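Side-chain contacts in sesquisabinene B synthase 2 (Santalum album, PDB 6A2A), which probably catalyses the metal-dependent cyclisation of farnesyl diphosphate to the sesquiterpene sesquisabinene B: residues V88-L93 with L213-R218; L203-S208 with Y231-D236; V207-D212 with A224-D229. All coordinates share one frame; numbering follows the deposited sequence.

Contact 1 (V88-L93 with L213-R218); sequences VRRLGL and LPLHWR
Arg89 and Arg90, on the last turn of helix 78-90, take the side chain of Leu215 between their guanidinium groups, joining that helix end to the 3-10 turn linking helices 201-212 and 220-232 in the alpha-helical N-terminal domain of this plant terpene synthase. The direct contact is apolar on one side and flat and cationic on the other. Leu215 CD2 lies over the centre of the Arg89 guanidinium face, 4.0 Å from NH1, while CD1 sits toward the rim of the Arg90 guanidinium face, 3.8 Å from NE. A forked leucine suits this place, since each methyl serves a different arginine. The two arginines arrive differently: Arg89 bends at its second torsion (chi2 -92°), comes from the opposite direction and offers its flat face to CD2, whereas Arg90 runs extended from CG to NE and passes Leu215 at a slant. With an alanine in place of Leu215 both methyls are gone, and the two guanidinium groups would probably be freer to turn, with a gap opened between helix end and turn.

Ionic partners flank the contact. Arg89 NH1 forms a salt bridge with Glu133 and Arg90 NE one with Glu223, which helps to fix how the two flat groups are turned. Immediately beyond the arginines the helix closes in a Schellman motif, with Leu93 N bonded to Val88 O (3.1 Å) and Gly92, at positive phi, bonded back to Arg89 O.

Water carries the remaining polar links, both in the guanidinium plane of Arg89. Water 1 accepts from Arg89 NH2 and is 2.9 Å from His216 ND1. Water 2 also accepts from Arg89 NH2, at 3.0 Å, and spends its protons on two backbone carbonyls, Leu215 O at 2.6 Å and Arg218 O at 2.7 Å.

Contact 2 (L203-S208 with Y231-D236); sequences LAKKVS and YEEEED
Lys205 and Lys206 reach from helix 201-212 to Glu233 and Glu234, just past the end of helix 220-232, so that two salt bridges span the outer end of a helical hairpin whose two consecutive helices run in roughly opposite directions. In each pair the lysine and the glutamate cross at about a right angle, and one carboxylate oxygen does the touching. The pairs differ in how closely they meet.

Lys205 lies with its aliphatic portion beside Glu233: OE1 is 3.6 Å from CD and also 3.6 Å from NZ, making a long salt bridge rather than a direct hydrogen bond. The kink at its third torsion (chi3 58°) turns the ammonium group away from a straight reach, and NZ is hydrogen-bonded to Thr230 OG1 of helix 220-232, its strongest polar partner. Glu233 is exposed and this bridge is long; at such a surface, long flexible chains can meet without a precise fit.

Lys206 makes the closer contact. Its chain also bends at chi3, which brings NZ to 2.9 Å from Glu234 OE2, almost in line with the C-O bond, in a salt bridge that is also a hydrogen bond. Glu234 approaches with its chain extended beyond CG, and its other oxygen, OE1, lies in the plane of the Tyr231 ring, at the edge. Leu164 and Thr230 lie against the Lys206 chain, and Phe227 against Glu234, so this pair is less exposed than the first. Both carboxylate oxygens are engaged, because a water donates to Glu234 OE1 at 2.8 Å and takes a weak bond from Lys206 NZ at 3.4 Å.

Contact 3 (V207-D212 with A224-D229); sequences VSHALD and ARWFID
His209 lays its imidazole flat over the six-membered ring of the Trp226 indole, a face-to-face stack with centroids 3.5 Å apart and planes only 5° from parallel. The two side chains come from opposite directions, one from helix 201-212 and one from helix 220-232, and meet between these consecutive helices of the N-terminal domain. Both have CG anti to the backbone N (chi1 -170° for His209, -178° for Trp226), and that setting sends each ring out toward the other helix.

The overlap is broad. His209 CE1 rides above the centre of the indole, 3.4 Å from Trp226 CD2, and ND1 stands 3.4 Å from Trp226 CE2, so this end of the imidazole covers the bond shared by the two indole rings. At the other end, CD2 of His209 lies 3.6 Å from Trp226 CZ3, while His209 CB, the carbon that carries the ring, is 3.7 Å from CZ2 of Trp226. Imidazole suits the place because it is flat enough to stack closely and still carries a nitrogen at its rim for a polar partner. That partner is Glu223, one turn before Trp226, whose OE1 is hydrogen-bonded to His209 NE2 and helps to hold the ring's rotation. Arg90 of helix 78-90 touches both aromatic side chains, tying the pair to a third helix.

The Glu223 carboxylate would probably favour a proton on NE2, but the Arg90 and Arg218 guanidinium groups close by would oppose a full positive charge, so the geometry does not settle the charge of the ring; stacking and the NE2 bond hold it either way.

The three contacts form a continuous patch around helix 220-232. The centres of contacts 2 and 3 are about 8 Å apart, those of 1 and 3 about 9 Å, and those of 1 and 2 about 14 Å. Contacts 2 and 3 use the same two helices and share Val207 and Ser208; Lys205 CE lies 3.9 Å from Trp226 CZ2. Contact 1 is joined to contact 3 by Arg218 NH2, probably hydrogen-bonded to His209 O at 2.9 Å, and by Glu223, whose carboxylate serves both Arg90 and His209. Phe227 packs on Arg90 and Leu91. All lie away from the metal-binding residues Asp316, Asp320, Glu394 and Asn460.

Contact 1 (V88-L93 with L213-R218)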
loop_
_atom_site.group_PDB
_atom_site.type_symbol
_atom_site.label_atom_id
_atom_site.label_comp_id
_atom_site.label_asym_id
_atom_site.label_seq_id
_atom_site.Cartn_x
_atom_site.Cartn_y
_atom_site.Cartn_z
ATOM N N VAL A 88 15.371 -25.126 22.609
ATOM C CA VAL A 88 14.149 -24.713 21.929
ATOM C C VAL A 88 14.136 -23.178 21.776
ATOM O O VAL A 88 13.834 -22.655 20.753
ATOM C CB VAL A 88 12.875 -25.162 22.719
ATOM C CG1 VAL A 88 11.611 -24.564 22.161
ATOM C CG2 VAL A 88 12.725 -26.653 22.730
ATOM N N ARG A 89 14.476 -22.502 22.839
ATOM C CA ARG A 89 14.503 -21.041 22.849
ATOM C C ARG A 89 15.515 -20.509 21.865
ATOM O O ARG A 89 15.274 -19.640 21.094
ATOM C CB ARG A 89 14.876 -20.561 24.237
ATOM C CG ARG A 89 15.142 -19.077 24.366
ATOM C CD ARG A 89 16.589 -18.738 24.175
ATOM N NE ARG A 89 16.891 -17.322 24.270
ATOM C CZ ARG A 89 17.202 -16.697 25.380
ATOM N NH1 ARG A 89 17.246 -17.339 26.514
ATOM N NH2 ARG A 89 17.491 -15.427 25.353
ATOM N N ARG A 90 16.665 -21.144 21.891
ATOM C CA ARG A 90 17.796 -20.732 21.104
ATOM C C ARG A 90 17.641 -20.971 19.601
ATOM O O ARG A 90 18.136 -20.264 18.800
ATOM C CB ARG A 90 19.060 -21.284 21.706
ATOM C CG ARG A 90 20.241 -20.535 21.272
ATOM C CD ARG A 90 21.453 -20.793 22.097
ATOM N NE ARG A 90 22.526 -19.979 21.599
ATOM C CZ ARG A 90 23.674 -19.832 22.223
ATOM N NH1 ARG A 90 23.874 -20.472 23.341
ATOM N NH2 ARG A 90 24.602 -19.038 21.739
ATOM N N LEU A 91 16.804 -21.935 19.269
ATOM C CA LEU A 91 16.424 -22.223 17.929
ATOM C C LEU A 91 15.319 -21.257 17.407
ATOM O O LEU A 91 14.907 -21.390 16.300
ATOM C CB LEU A 91 15.918 -23.663 17.831
ATOM C CG LEU A 91 16.990 -24.727 17.909
ATOM C CD1 LEU A 91 16.387 -26.094 18.094
ATOM C CD2 LEU A 91 17.939 -24.677 16.731
ATOM N N GLY A 92 14.829 -20.352 18.249
ATOM C CA GLY A 92 13.836 -19.380 17.912
ATOM C C GLY A 92 12.421 -19.905 17.958
ATOM O O GLY A 92 11.555 -19.368 17.344
ATOM N N LEU A 93 12.212 -20.947 18.743
ATOM C CA LEU A 93 10.930 -21.607 18.796
ATOM C C LEU A 93 10.093 -21.431 20.040
ATOM O O LEU A 93 9.030 -21.926 20.099
ATOM C CB LEU A 93 11.123 -23.096 18.557
ATOM C CG LEU A 93 11.787 -23.525 17.271
ATOM C CD1 LEU A 93 12.203 -24.983 17.343
ATOM C CD2 LEU A 93 10.894 -23.267 16.098
ATOM N N LEU A 213 28.914 -11.242 22.131
ATOM C CA LEU A 213 27.667 -10.789 22.802
ATOM C C LEU A 213 27.087 -11.957 23.589
ATOM O O LEU A 213 26.893 -13.043 23.027
ATOM C CB LEU A 213 26.607 -10.313 21.806
ATOM C CG LEU A 213 26.823 -8.944 21.161
ATOM C CD1 LEU A 213 25.796 -8.730 20.069
ATOM C CD2 LEU A 213 26.778 -7.816 22.167
ATOM N N PRO A 214 26.754 -11.749 24.867
ATOM C CA PRO A 214 26.037 -12.798 25.578
ATOM C C PRO A 214 24.668 -13.111 24.973
ATOM O O PRO A 214 24.058 -12.263 24.304
ATOM C CB PRO A 214 25.912 -12.293 27.021
ATOM C CG PRO A 214 26.144 -10.825 26.910
ATOM C CD PRO A 214 27.002 -10.567 25.692
ATOM N N LEU A 215 24.144 -14.326 25.173
ATOM C CA LEU A 215 22.913 -14.723 24.652
ATOM C C LEU A 215 21.796 -13.727 25.030
ATOM O O LEU A 215 20.905 -13.455 24.222
ATOM C CB LEU A 215 22.574 -16.134 25.170
ATOM C CG LEU A 215 21.259 -16.715 24.706
ATOM C CD1 LEU A 215 21.215 -16.815 23.214
ATOM C CD2 LEU A 215 21.002 -18.102 25.304
ATOM N N HIS A 216 21.866 -13.241 26.254
ATOM C CA HIS A 216 20.834 -12.364 26.799
ATOM C C HIS A 216 20.766 -11.070 25.972
ATOM O O HIS A 216 19.721 -10.424 25.983
ATOM C CB HIS A 216 21.155 -12.041 28.262
ATOM C CG HIS A 216 20.052 -11.348 28.995
ATOM N ND1 HIS A 216 18.781 -11.855 29.050
ATOM C CD2 HIS A 216 20.067 -10.249 29.793
ATOM C CE1 HIS A 216 18.028 -11.068 29.835
ATOM N NE2 HIS A 216 18.793 -10.121 30.341
ATOM N N TRP A 217 21.870 -10.664 25.355
ATOM C CA TRP A 217 21.959 -9.376 24.602
ATOM C C TRP A 217 21.710 -9.577 23.088
ATOM O O TRP A 217 21.726 -8.607 22.333
ATOM C CB TRP A 217 23.322 -8.746 24.873
ATOM C CG TRP A 217 23.480 -8.195 26.259
ATOM C CD1 TRP A 217 22.611 -8.319 27.305
ATOM C CD2 TRP A 217 24.591 -7.444 26.736
ATOM N NE1 TRP A 217 23.123 -7.711 28.418
ATOM C CE2 TRP A 217 24.307 -7.108 28.079
ATOM C CE3 TRP A 217 25.760 -6.963 26.164
ATOM C CZ2 TRP A 217 25.188 -6.366 28.827
ATOM C CZ3 TRP A 217 26.608 -6.190 26.900
ATOM C CH2 TRP A 217 26.361 -5.946 28.241
ATOM N N ARG A 218 21.463 -10.785 22.622
ATOM C CA ARG A 218 21.288 -11.050 21.199
ATOM C C ARG A 218 19.811 -11.063 20.838
ATOM O O ARG A 218 18.933 -11.361 21.672
ATOM C CB ARG A 218 21.995 -12.372 20.819
ATOM C CG ARG A 218 23.508 -12.270 20.853
ATOM C CD ARG A 218 24.236 -13.608 20.521
ATOM N NE ARG A 218 25.644 -13.411 20.331
ATOM C CZ ARG A 218 26.209 -12.995 19.188
ATOM N NH1 ARG A 218 25.454 -12.628 18.161
ATOM N NH2 ARG A 218 27.515 -12.895 19.117
HETATM O O HOH W 1 17.881 -14.435 28.145
HETATM O O HOH W 2 18.360 -13.264 23.534
#

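Contact 2 (L203-S208 with Y231-D236)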
loop_
_atom_site.group_PDB
_atom_site.type_symbol
_atom_site.label_atom_id
_atom_site.label_comp_id
_atom_site.label_asym_id
_atom_site.label_seq_id
_atom_site.Cartn_x
_atom_site.Cartn_y
_atom_site.Cartn_z
ATOM N N LEU A 203 31.998 -26.062 21.066
ATOM C CA LEU A 203 32.239 -25.219 22.196
ATOM C C LEU A 203 33.082 -24.017 21.778
ATOM O O LEU A 203 32.823 -22.872 22.262
ATOM C CB LEU A 203 32.876 -26.054 23.318
ATOM C CG LEU A 203 32.732 -25.531 24.746
ATOM C CD1 LEU A 203 31.331 -25.014 25.056
ATOM C CD2 LEU A 203 33.140 -26.606 25.742
ATOM N N ALA A 204 34.089 -24.191 20.928
ATOM C CA ALA A 204 34.905 -23.059 20.441
ATOM C C ALA A 204 34.029 -21.972 19.817
ATOM O O ALA A 204 34.266 -20.760 20.029
ATOM C CB ALA A 204 35.917 -23.483 19.398
ATOM N N LYS A 205 33.098 -22.420 19.000
ATOM C CA LYS A 205 32.205 -21.511 18.298
ATOM C C LYS A 205 31.346 -20.773 19.320
ATOM O O LYS A 205 31.210 -19.533 19.256
ATOM C CB LYS A 205 31.248 -22.224 17.354
ATOM C CG LYS A 205 31.814 -22.765 16.055
ATOM C CD LYS A 205 30.706 -23.237 15.085
ATOM C CE LYS A 205 29.730 -22.118 14.761
ATOM N NZ LYS A 205 28.677 -22.496 13.775
ATOM N N LYS A 206 30.737 -21.522 20.203
ATOM C CA LYS A 206 29.802 -20.937 21.183
ATOM C C LYS A 206 30.525 -19.959 22.095
ATOM O O LYS A 206 29.925 -18.910 22.456
ATOM C CB LYS A 206 29.128 -21.996 22.052
ATOM C CG LYS A 206 28.067 -22.767 21.301
ATOM C CD LYS A 206 26.990 -23.324 22.176
ATOM C CE LYS A 206 27.482 -24.421 23.071
ATOM N NZ LYS A 206 26.363 -25.036 23.828
ATOM N N VAL A 207 31.797 -20.227 22.443
ATOM C CA VAL A 207 32.499 -19.331 23.380
ATOM C C VAL A 207 32.813 -17.991 22.710
ATOM O O VAL A 207 32.641 -16.924 23.298
ATOM C CB VAL A 207 33.767 -19.981 23.954
ATOM C CG1 VAL A 207 34.711 -18.961 24.538
ATOM C CG2 VAL A 207 33.395 -21.029 24.962
ATOM N N SER A 208 33.302 -18.069 21.482
ATOM C CA SER A 208 33.654 -16.919 20.702
ATOM C C SER A 208 32.420 -16.023 20.494
ATOM O O SER A 208 32.498 -14.770 20.614
ATOM C CB SER A 208 34.255 -17.418 19.415
ATOM O OG SER A 208 34.583 -16.349 18.598
ATOM N N TYR A 231 23.769 -25.970 16.342
ATOM C CA TYR A 231 23.098 -27.101 16.995
ATOM C C TYR A 231 23.311 -28.415 16.218
ATOM O O TYR A 231 23.402 -29.505 16.829
ATOM C CB TYR A 231 21.594 -26.866 17.062
ATOM C CG TYR A 231 20.822 -27.909 17.814
ATOM C CD1 TYR A 231 21.229 -28.350 19.054
ATOM C CD2 TYR A 231 19.679 -28.446 17.270
ATOM C CE1 TYR A 231 20.496 -29.292 19.751
ATOM C CE2 TYR A 231 18.933 -29.388 17.952
ATOM C CZ TYR A 231 19.358 -29.831 19.183
ATOM O OH TYR A 231 18.612 -30.767 19.841
ATOM N N GLU A 232 23.290 -28.313 14.910
ATOM C CA GLU A 232 23.400 -29.476 14.002
ATOM C C GLU A 232 24.730 -30.183 14.253
ATOM O O GLU A 232 24.742 -31.419 14.280
ATOM C CB GLU A 232 23.211 -29.066 12.548
ATOM C CG GLU A 232 23.280 -30.252 11.594
ATOM C CD GLU A 232 22.761 -30.021 10.189
ATOM O OE1 GLU A 232 22.317 -28.926 9.902
ATOM O OE2 GLU A 232 22.826 -30.953 9.364
ATOM N N GLU A 233 25.772 -29.399 14.547
ATOM C CA GLU A 233 27.162 -29.863 14.787
ATOM C C GLU A 233 27.396 -30.322 16.239
ATOM O O GLU A 233 28.513 -30.749 16.544
ATOM C CB GLU A 233 28.155 -28.735 14.476
ATOM C CG GLU A 233 28.110 -28.202 13.048
ATOM C CD GLU A 233 28.439 -26.719 12.843
ATOM O OE1 GLU A 233 28.993 -26.072 13.770
ATOM O OE2 GLU A 233 28.135 -26.195 11.741
ATOM N N GLU A 234 26.419 -30.240 17.154
ATOM C CA GLU A 234 26.666 -30.599 18.540
ATOM C C GLU A 234 26.436 -32.106 18.729
ATOM O O GLU A 234 25.732 -32.723 17.955
ATOM C CB GLU A 234 25.793 -29.791 19.496
ATOM C CG GLU A 234 26.473 -28.503 19.928
ATOM C CD GLU A 234 25.622 -27.598 20.796
ATOM O OE1 GLU A 234 24.397 -27.638 20.649
ATOM O OE2 GLU A 234 26.207 -26.850 21.620
ATOM N N GLU A 235 26.963 -32.622 19.825
ATOM C CA GLU A 235 26.922 -34.054 20.126
ATOM C C GLU A 235 25.504 -34.492 20.510
ATOM O O GLU A 235 25.088 -35.583 20.154
ATOM C CB GLU A 235 27.938 -34.364 21.225
ATOM C CG GLU A 235 29.367 -34.132 20.767
ATOM C CD GLU A 235 30.444 -34.374 21.811
ATOM O OE1 GLU A 235 30.192 -35.168 22.747
ATOM O OE2 GLU A 235 31.537 -33.758 21.689
ATOM N N ASP A 236 24.784 -33.662 21.254
ATOM C CA ASP A 236 23.436 -34.026 21.749
ATOM C C ASP A 236 22.266 -33.574 20.871
ATOM O O ASP A 236 21.178 -33.311 21.376
ATOM C CB ASP A 236 23.215 -33.453 23.154
ATOM C CG ASP A 236 23.192 -31.919 23.169
ATOM O OD1 ASP A 236 22.818 -31.269 22.146
ATOM O OD2 ASP A 236 23.593 -31.372 24.213
HETATM O O HOH W 3 23.440 -26.496 23.073
#

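Contact 3 (V207-D212 with A224-D229)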
loop_
_atom_site.group_PDB
_atom_site.type_symbol
_atom_site.label_atom_id
_atom_site.label_comp_id
_atom_site.label_asym_id
_atom_site.label_seq_id
_atom_site.Cartn_x
_atom_site.Cartn_y
_atom_site.Cartn_z
ATOM N N VAL A 207 31.797 -20.227 22.443
ATOM C CA VAL A 207 32.499 -19.331 23.380
ATOM C C VAL A 207 32.813 -17.991 22.710
ATOM O O VAL A 207 32.641 -16.924 23.298
ATOM C CB VAL A 207 33.767 -19.981 23.954
ATOM C CG1 VAL A 207 34.711 -18.961 24.538
ATOM C CG2 VAL A 207 33.395 -21.029 24.962
ATOM N N SER A 208 33.302 -18.069 21.482
ATOM C CA SER A 208 33.654 -16.919 20.702
ATOM C C SER A 208 32.420 -16.023 20.494
ATOM O O SER A 208 32.498 -14.770 20.614
ATOM C CB SER A 208 34.255 -17.418 19.415
ATOM O OG SER A 208 34.583 -16.349 18.598
ATOM N N HIS A 209 31.330 -16.672 20.154
ATOM C CA HIS A 209 30.059 -16.033 19.898
ATOM C C HIS A 209 29.601 -15.329 21.164
ATOM O O HIS A 209 29.178 -14.160 21.123
ATOM C CB HIS A 209 29.060 -17.059 19.441
ATOM C CG HIS A 209 27.767 -16.547 18.905
ATOM N ND1 HIS A 209 27.675 -16.009 17.644
ATOM C CD2 HIS A 209 26.504 -16.654 19.358
ATOM C CE1 HIS A 209 26.407 -15.802 17.337
ATOM N NE2 HIS A 209 25.657 -16.186 18.364
ATOM N N ALA A 210 29.729 -16.011 22.289
ATOM C CA ALA A 210 29.334 -15.460 23.584
ATOM C C ALA A 210 30.182 -14.277 24.013
ATOM O O ALA A 210 29.649 -13.300 24.577
ATOM C CB ALA A 210 29.397 -16.513 24.645
ATOM N N LEU A 211 31.490 -14.336 23.823
ATOM C CA LEU A 211 32.375 -13.253 24.192
ATOM C C LEU A 211 32.080 -11.993 23.354
ATOM O O LEU A 211 32.239 -10.867 23.837
ATOM C CB LEU A 211 33.820 -13.714 24.050
ATOM C CG LEU A 211 34.281 -14.679 25.144
ATOM C CD1 LEU A 211 35.668 -15.209 24.826
ATOM C CD2 LEU A 211 34.303 -13.986 26.510
ATOM N N ASP A 212 31.680 -12.180 22.110
ATOM C CA ASP A 212 31.200 -11.051 21.286
ATOM C C ASP A 212 29.951 -10.436 21.875
ATOM O O ASP A 212 29.915 -9.206 22.076
ATOM C CB ASP A 212 30.937 -11.474 19.841
ATOM C CG ASP A 212 32.207 -11.683 19.036
ATOM O OD1 ASP A 212 33.312 -11.351 19.460
ATOM O OD2 ASP A 212 32.044 -12.238 17.954
ATOM N N ALA A 224 18.598 -17.442 16.121
ATOM C CA ALA A 224 17.992 -18.717 15.701
ATOM C C ALA A 224 18.718 -19.245 14.454
ATOM O O ALA A 224 19.029 -20.458 14.367
ATOM C CB ALA A 224 16.529 -18.583 15.462
ATOM N N ARG A 225 18.966 -18.370 13.506
ATOM C CA ARG A 225 19.608 -18.839 12.280
ATOM C C ARG A 225 21.048 -19.296 12.529
ATOM O O ARG A 225 21.499 -20.273 11.890
ATOM C CB ARG A 225 19.656 -17.748 11.211
ATOM C CG ARG A 225 20.191 -18.245 9.875
ATOM C CD ARG A 225 19.301 -19.293 9.254
ATOM N NE ARG A 225 19.990 -19.916 8.093
ATOM C CZ ARG A 225 20.841 -20.943 8.152
ATOM N NH1 ARG A 225 21.213 -21.433 9.321
ATOM N NH2 ARG A 225 21.282 -21.514 7.028
ATOM N N TRP A 226 21.792 -18.588 13.366
ATOM C CA TRP A 226 23.147 -18.981 13.716
ATOM C C TRP A 226 23.104 -20.327 14.461
ATOM O O TRP A 226 23.910 -21.244 14.181
ATOM C CB TRP A 226 23.809 -17.930 14.594
ATOM C CG TRP A 226 25.218 -18.241 14.963
ATOM C CD1 TRP A 226 26.332 -17.996 14.207
ATOM C CD2 TRP A 226 25.671 -18.933 16.140
ATOM N NE1 TRP A 226 27.450 -18.420 14.872
ATOM C CE2 TRP A 226 27.071 -18.992 16.062
ATOM C CE3 TRP A 226 25.039 -19.456 17.273
ATOM C CZ2 TRP A 226 27.841 -19.585 17.064
ATOM C CZ3 TRP A 226 25.807 -20.038 18.268
ATOM C CH2 TRP A 226 27.180 -20.089 18.162
ATOM N N PHE A 227 22.211 -20.419 15.447
ATOM C CA PHE A 227 22.200 -21.602 16.322
ATOM C C PHE A 227 21.675 -22.842 15.574
ATOM O O PHE A 227 22.029 -23.966 15.993
ATOM C CB PHE A 227 21.405 -21.313 17.588
ATOM C CG PHE A 227 21.490 -22.432 18.574
ATOM C CD1 PHE A 227 22.685 -22.721 19.195
ATOM C CD2 PHE A 227 20.416 -23.276 18.758
ATOM C CE1 PHE A 227 22.775 -23.835 20.028
ATOM C CE2 PHE A 227 20.486 -24.333 19.641
ATOM C CZ PHE A 227 21.676 -24.614 20.261
ATOM N N ILE A 228 20.845 -22.700 14.568
ATOM C CA ILE A 228 20.420 -23.877 13.782
ATOM C C ILE A 228 21.672 -24.599 13.235
ATOM O O ILE A 228 21.775 -25.819 13.326
ATOM C CB ILE A 228 19.428 -23.490 12.681
ATOM C CG1 ILE A 228 18.028 -23.292 13.254
ATOM C CG2 ILE A 228 19.420 -24.515 11.559
ATOM C CD1 ILE A 228 17.113 -22.570 12.313
ATOM N N ASP A 229 22.615 -23.839 12.691
ATOM C CA ASP A 229 23.879 -24.403 12.222
ATOM C C ASP A 229 24.747 -24.951 13.321
ATOM O O ASP A 229 25.315 -26.032 13.176
ATOM C CB ASP A 229 24.671 -23.378 11.429
ATOM C CG ASP A 229 24.044 -23.054 10.120
ATOM O OD1 ASP A 229 23.099 -23.714 9.698
ATOM O OD2 ASP A 229 24.474 -22.066 9.576
#